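Local coordinates for Thg1-like uncharacterized protein (Bacillus thuringiensis, PDB 4KGM) that acts as a Thg1-like nucleotidyltransferase with a polymerase palm-like catalytic domain, probably adding nucleotides to the 5' end of tRNA in the 3'-to-5' direction, at the interface of chains A and B. Numbering follows the deposited sequence. Chains: chain A/B, Thg1-like uncharacterized protein.

Contacts 1 and 2 are neighbouring patches of one two-fold symmetric interface, with the centres of their C-alpha atoms about 7 Å apart. Both draw on helix 97-119 of each chain and share A:Thr109 and B:Thr109, where the two helices meet. Much of contact 2 repeats contact 1 with the chains exchanged: in each, Ala110 of one helix packs against Leu125 and Ala126 of the other subunit, with Asn113 alongside, closer in contact 1. Contact 1 adds B:Tyr59 and B:Met107, contact 2 A:Ser106. Together they join two copies within the deposited assembly of four, which may be the working arrangement, though the structure alone does not show it.

Contact 1: the interface of chains A and B. Residues chain A 109, 113, 125-127; chain B 59, 107, 109-110.
The amide of A:Asn113 turns one face obliquely towards the methyl of B:Ala110, whose CB stands above the nitrogen end, 3.5 Å from ND2. A:Leu125 CD2 covers more of that same face from within chain A. The amide edge is spent inside its own chain: an OD1 lone pair receives the N-H of A:Ala126, and A:Asn113 ND2 donates to A:Ala126 O at 2.9 Å, tilted 19° from the amide plane. This paired grip fixes the amide rotation and ties the segment 125-127 to helix 97-119. Asparagine suits the place because it offers both an acceptor and a donor.

The other flat group, the ring of B:Tyr59, has CD1 of A:Leu125 over one face at its hydroxyl end, 4.1 Å from OH. B:Met107 CB lies near the ring's CE2 edge. A:Leu125 also sets its two methyls against the backbone carbonyl of B:Ala110, so the branched leucine spans ring and helix.

On the helix side, A:Thr109 has a chi1 of -60°, measured to OG1, which keeps the hydroxyl beside the backbone N and leaves CG2 anti to that N, directed towards B:Ala110 CB, 3.7 Å away, and B:Thr109 CB, 4.1 Å away. Alanine's small side chain lets the neighbouring segment come close to the helix. Further along, the side chains of A:Thr127 and B:Met107 cross obliquely, with A:Thr127 CG2 lying 4.1 Å from B:Met107 CA.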
loop_
_atom_site.group_PDB
_atom_site.type_symbol
_atom_site.label_atom_id
_atom_site.label_comp_id
_atom_site.label_asym_id
_atom_site.label_seq_id
_atom_site.Cartn_x
_atom_site.Cartn_y
_atom_site.Cartn_z
ATOM N N THR A 109 19.820 -8.660 -13.642
ATOM C CA THR A 109 20.837 -9.501 -13.025
ATOM C C THR A 109 21.324 -10.603 -13.965
ATOM O O THR A 109 22.527 -10.847 -14.078
ATOM C CB THR A 109 20.309 -10.141 -11.729
ATOM O OG1 THR A 109 19.946 -9.111 -10.800
ATOM C CG2 THR A 109 21.363 -11.034 -11.098
ATOM N N ASN A 113 25.261 -10.237 -15.514
ATOM C CA ASN A 113 26.220 -11.241 -15.071
ATOM C C ASN A 113 26.740 -12.093 -16.227
ATOM O O ASN A 113 27.930 -12.396 -16.289
ATOM C CB ASN A 113 25.613 -12.128 -13.982
ATOM C CG ASN A 113 25.698 -11.501 -12.603
ATOM O OD1 ASN A 113 26.736 -10.962 -12.215
ATOM N ND2 ASN A 113 24.603 -11.568 -11.853
ATOM N N LEU A 125 29.619 -12.092 -8.204
ATOM C CA LEU A 125 28.257 -11.938 -8.701
ATOM C C LEU A 125 27.727 -10.526 -8.475
ATOM O O LEU A 125 27.831 -9.979 -7.377
ATOM C CB LEU A 125 27.331 -12.967 -8.054
ATOM C CG LEU A 125 27.602 -14.415 -8.462
ATOM C CD1 LEU A 125 26.685 -15.371 -7.715
ATOM C CD2 LEU A 125 27.441 -14.568 -9.967
ATOM N N ALA A 126 27.168 -9.940 -9.529
ATOM C CA ALA A 126 26.549 -8.624 -9.436
ATOM C C ALA A 126 25.066 -8.766 -9.127
ATOM O O ALA A 126 24.388 -9.632 -9.684
ATOM C CB ALA A 126 26.750 -7.850 -10.729
ATOM N N THR A 127 24.565 -7.923 -8.229
ATOM C CA THR A 127 23.146 -7.921 -7.893
ATOM C C THR A 127 22.542 -6.531 -8.055
ATOM O O THR A 127 23.257 -5.528 -8.076
ATOM C CB THR A 127 22.892 -8.428 -6.461
ATOM O OG1 THR A 127 23.691 -7.680 -5.536
ATOM C CG2 THR A 127 23.238 -9.906 -6.349
ATOM N N TYR B 59 23.050 -19.603 -0.647
ATOM C CA TYR B 59 23.470 -18.255 -1.011
ATOM C C TYR B 59 22.493 -17.207 -0.493
ATOM O O TYR B 59 22.900 -16.151 -0.010
ATOM C CB TYR B 59 23.595 -18.145 -2.529
ATOM C CG TYR B 59 24.108 -16.815 -3.026
ATOM C CD1 TYR B 59 25.451 -16.475 -2.901
ATOM C CD2 TYR B 59 23.257 -15.907 -3.640
ATOM C CE1 TYR B 59 25.929 -15.263 -3.365
ATOM C CE2 TYR B 59 23.725 -14.691 -4.107
ATOM C CZ TYR B 59 25.061 -14.375 -3.966
ATOM O OH TYR B 59 25.528 -13.168 -4.429
ATOM N N MET B 107 19.492 -11.880 -6.108
ATOM C CA MET B 107 20.438 -12.827 -5.525
ATOM C C MET B 107 20.200 -14.243 -6.032
ATOM O O MET B 107 21.143 -14.957 -6.368
ATOM C CB MET B 107 20.344 -12.807 -3.998
ATOM C CG MET B 107 20.888 -11.545 -3.346
ATOM S SD MET B 107 20.653 -11.564 -1.556
ATOM C CE MET B 107 21.530 -10.074 -1.084
ATOM N N THR B 109 18.631 -15.124 -8.841
ATOM C CA THR B 109 18.927 -15.133 -10.268
ATOM C C THR B 109 20.423 -15.281 -10.536
ATOM O O THR B 109 20.834 -16.083 -11.376
ATOM C CB THR B 109 18.426 -13.840 -10.939
ATOM O OG1 THR B 109 17.032 -13.660 -10.656
ATOM C CG2 THR B 109 18.633 -13.896 -12.443
ATOM N N ALA B 110 21.227 -14.507 -9.814
ATOM C CA ALA B 110 22.674 -14.496 -10.007
ATOM C C ALA B 110 23.301 -15.856 -9.718
ATOM O O ALA B 110 24.048 -16.390 -10.537
ATOM C CB ALA B 110 23.317 -13.423 -9.137
#

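Contact 2: the interface of chains A and B. Residues chain A 106, 109-110; chain B 109, 113, 125-127.
This is a two-fold symmetric, largely helix-to-helix interface between two copies of the protein: helix 97-119 of chain A lies against its counterpart and the segment 125-127 of chain B, joining them in the deposited assembly of four, which may be the biological one. A polar link across it is a short hydrogen bond of 2.5 Å between A:Ser106 OG and B:Thr109 OG1, two hydroxyls whose donor and acceptor roles the structure alone does not show. A:Ser106 swings OG anti to the backbone N (chi1 180°), carrying the hydroxyl across to chain B, where B:Thr127 CA also borders it. Serine fits here as a small residue that can bond without holding the helices apart.

B:Thr109 uses both branches: OG1 makes the bond, while CG2 packs 3.8 Å from A:Ala110 CB. A:Ala110 CB also faces B:Ala126 O at 3.9 Å, and the backbone A:Ala110 O meets B:Leu125 CD2 at 3.8 Å. A short side chain at A:Ala110 thus permits close approach to a wall that is partly backbone.

Behind this wall B:Asn113 acts as the second shell. Its ND2 donates to B:Thr109 O at 2.6 Å and to B:Ala126 O at 2.8 Å, both acceptors lying close to its amide plane, and OD1 accepts from B:Ala126 N. With helix and following segment held together, chain B probably presents a fairly rigid surface to its partner; the site therefore probably helps keep the two subunits in register.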
loop_
_atom_site.group_PDB
_atom_site.type_symbol
_atom_site.label_atom_id
_atom_site.label_comp_id
_atom_site.label_asym_id
_atom_site.label_seq_id
_atom_site.Cartn_x
_atom_site.Cartn_y
_atom_site.Cartn_z
ATOM N N SER A 106 15.623 -9.115 -11.660
ATOM C CA SER A 106 16.057 -10.454 -12.040
ATOM C C SER A 106 16.596 -10.472 -13.466
ATOM O O SER A 106 17.674 -11.006 -13.723
ATOM C CB SER A 106 14.902 -11.446 -11.906
ATOM O OG SER A 106 15.298 -12.754 -12.278
ATOM N N THR A 109 19.820 -8.660 -13.642
ATOM C CA THR A 109 20.837 -9.501 -13.025
ATOM C C THR A 109 21.324 -10.603 -13.965
ATOM O O THR A 109 22.527 -10.847 -14.078
ATOM C CB THR A 109 20.309 -10.141 -11.729
ATOM O OG1 THR A 109 19.946 -9.111 -10.800
ATOM C CG2 THR A 109 21.363 -11.034 -11.098
ATOM N N ALA A 110 20.387 -11.260 -14.643
ATOM C CA ALA A 110 20.714 -12.384 -15.518
ATOM C C ALA A 110 21.601 -11.971 -16.691
ATOM O O ALA A 110 22.656 -12.563 -16.925
ATOM C CB ALA A 110 19.441 -13.054 -16.022
ATOM N N THR B 109 18.631 -15.124 -8.841
ATOM C CA THR B 109 18.927 -15.133 -10.268
ATOM C C THR B 109 20.423 -15.281 -10.536
ATOM O O THR B 109 20.834 -16.083 -11.376
ATOM C CB THR B 109 18.426 -13.840 -10.939
ATOM O OG1 THR B 109 17.032 -13.660 -10.656
ATOM C CG2 THR B 109 18.633 -13.896 -12.443
ATOM N N ASN B 113 21.850 -18.981 -12.064
ATOM C CA ASN B 113 22.396 -18.985 -13.416
ATOM C C ASN B 113 23.876 -19.356 -13.448
ATOM O O ASN B 113 24.347 -19.986 -14.395
ATOM C CB ASN B 113 22.169 -17.636 -14.101
ATOM C CG ASN B 113 20.736 -17.452 -14.558
ATOM O OD1 ASN B 113 20.338 -17.965 -15.604
ATOM N ND2 ASN B 113 19.954 -16.717 -13.777
ATOM N N LEU B 125 18.980 -18.087 -20.131
ATOM C CA LEU B 125 18.979 -17.377 -18.854
ATOM C C LEU B 125 17.743 -17.692 -18.016
ATOM O O LEU B 125 16.632 -17.800 -18.539
ATOM C CB LEU B 125 19.090 -15.868 -19.081
ATOM C CG LEU B 125 20.433 -15.380 -19.625
ATOM C CD1 LEU B 125 20.393 -13.891 -19.910
ATOM C CD2 LEU B 125 21.545 -15.711 -18.644
ATOM N N ALA B 126 17.949 -17.847 -16.712
ATOM C CA ALA B 126 16.849 -18.096 -15.792
ATOM C C ALA B 126 16.483 -16.816 -15.054
ATOM O O ALA B 126 17.358 -16.084 -14.595
ATOM C CB ALA B 126 17.216 -19.193 -14.806
ATOM N N THR B 127 15.186 -16.542 -14.952
ATOM C CA THR B 127 14.711 -15.372 -14.221
ATOM C C THR B 127 13.731 -15.769 -13.119
ATOM O O THR B 127 13.152 -16.855 -13.152
ATOM C CB THR B 127 14.068 -14.333 -15.157
ATOM O OG1 THR B 127 13.096 -14.973 -15.992
ATOM C CG2 THR B 127 15.128 -13.681 -16.032
#